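Local coordinates for uncharacterized protein (Bacteroides fragilis, PDB 4FR9) that is of unknown function but resembles beta-lactamase-inhibitor (BLIP-like) proteins and belongs to the PepSY clan, at residues 68-71 / 72-75. Residues are numbered along the deposited sequence; the frame is centred on the assembly and turned at random.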
# COMPACT_ATOMS: atom_id res chain seq x y z
N ASN A 68 -2.16 2.08 11.66
CA ASN A 68 -3.28 1.72 12.60
C ASN A 68 -4.39 2.81 12.59
O ASN A 68 -5.58 2.56 12.83
CB ASN A 68 -2.78 1.48 14.04
CG ASN A 68 -1.74 0.35 14.15
OD1 ASN A 68 -1.77 -0.62 13.38
ND2 ASN A 68 -0.82 0.48 15.13
N SER A 69 -4.00 4.03 12.24
CA SER A 69 -4.87 5.20 12.47
C SER A 69 -4.21 6.40 11.85
O SER A 69 -3.03 6.37 11.51
CB SER A 69 -5.16 5.41 13.95
OG SER A 69 -4.31 6.33 14.60
N ILE A 70 -4.97 7.49 11.77
CA ILE A 70 -4.40 8.75 11.30
C ILE A 70 -3.26 9.25 12.17
O ILE A 70 -2.44 10.03 11.70
CB ILE A 70 -5.46 9.84 11.03
CG1 ILE A 70 -6.19 10.25 12.32
CG2 ILE A 70 -6.39 9.42 9.88
CD1 ILE A 70 -7.13 11.43 12.10
N ASN A 71 -3.20 8.83 13.45
CA ASN A 71 -2.10 9.26 14.27
C ASN A 71 -0.77 8.66 13.88
O ASN A 71 0.26 9.06 14.37
CB ASN A 71 -2.37 8.95 15.74
CG ASN A 71 -3.39 9.85 16.34
OD1 ASN A 71 -3.83 10.84 15.73
ND2 ASN A 71 -3.69 9.58 17.61
N ASN A 72 -0.77 7.69 12.96
CA ASN A 72 0.47 7.15 12.43
C ASN A 72 0.96 7.89 11.19
O ASN A 72 1.99 7.53 10.64
CB ASN A 72 0.32 5.67 12.12
CG ASN A 72 0.04 4.86 13.36
OD1 ASN A 72 -0.88 4.04 13.36
ND2 ASN A 72 0.81 5.09 14.41
N LEU A 73 0.20 8.88 10.73
CA LEU A 73 0.62 9.70 9.59
C LEU A 73 1.68 10.68 10.04
O LEU A 73 1.65 11.15 11.19
CB LEU A 73 -0.56 10.47 9.03
CG LEU A 73 -1.66 9.63 8.43
CD1 LEU A 73 -2.91 10.47 8.14
CD2 LEU A 73 -1.14 8.90 7.18
N PRO A 74 2.60 11.06 9.14
CA PRO A 74 3.57 12.11 9.48
C PRO A 74 2.85 13.43 9.75
O PRO A 74 1.74 13.66 9.22
CB PRO A 74 4.48 12.21 8.25
CG PRO A 74 3.92 11.34 7.25
CD PRO A 74 2.82 10.51 7.81
N PRO A 75 3.48 14.33 10.49
CA PRO A 75 2.85 15.60 10.84
C PRO A 75 2.19 16.37 9.68
O PRO A 75 1.07 16.81 9.80
CB PRO A 75 4.00 16.35 11.51
CG PRO A 75 4.77 15.26 12.16
CD PRO A 75 4.75 14.14 11.19
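The flat amide of Asn72 lies against the turn it belongs to: Asn71 C sits off one face, 3.9 Å from Asn72 ND2, with Ser69 O on the same side, and the backbone N of Asn68 approaches from beyond the oxygen end. There OD1 of Asn72 accepts the backbone N-H of Asn68 at 2.9 Å from N. The bond is bent, 137° at the hydrogen, and the donor sits tilted off the carbonyl plane. Asn68 CB also comes within 3.3 Å of Asn72 OD1, while the two side-chain amides are steeply turned against each other, their planes 76° apart, so neither lies flat on the other. Nearer the backbone, Asn72 CB rests 3.5 Å from Ser69 O. With CG anti to its own carbonyl carbon (chi1 -63°), Asn72 reaches back along the chain to Asn68. The backbone itself forms a short 3-10 turn: Asn72 N donates to Ser69 O and Leu73 N to Ile70 O, each 3.0 Å between the named atoms. At its start Ser69 adds an ST turn, OG accepting from Asn71 N at 3.0 Å. The turn links strand 60-67 of the antiparallel sheet to helix 75-83, for which Pro74 is the N-cap residue. Leu73, buried, runs its side chain alongside the Ile70 carbonyl, and its CD1 meets Ile70 CB at 3.9 Å. Both apolar side chains touch Val94 of strand 90-98; Ile70 also meets Leu78 and Phe81 on helix 75-83, and Leu73 packs on Phe107 and Val109 of strand 105-112.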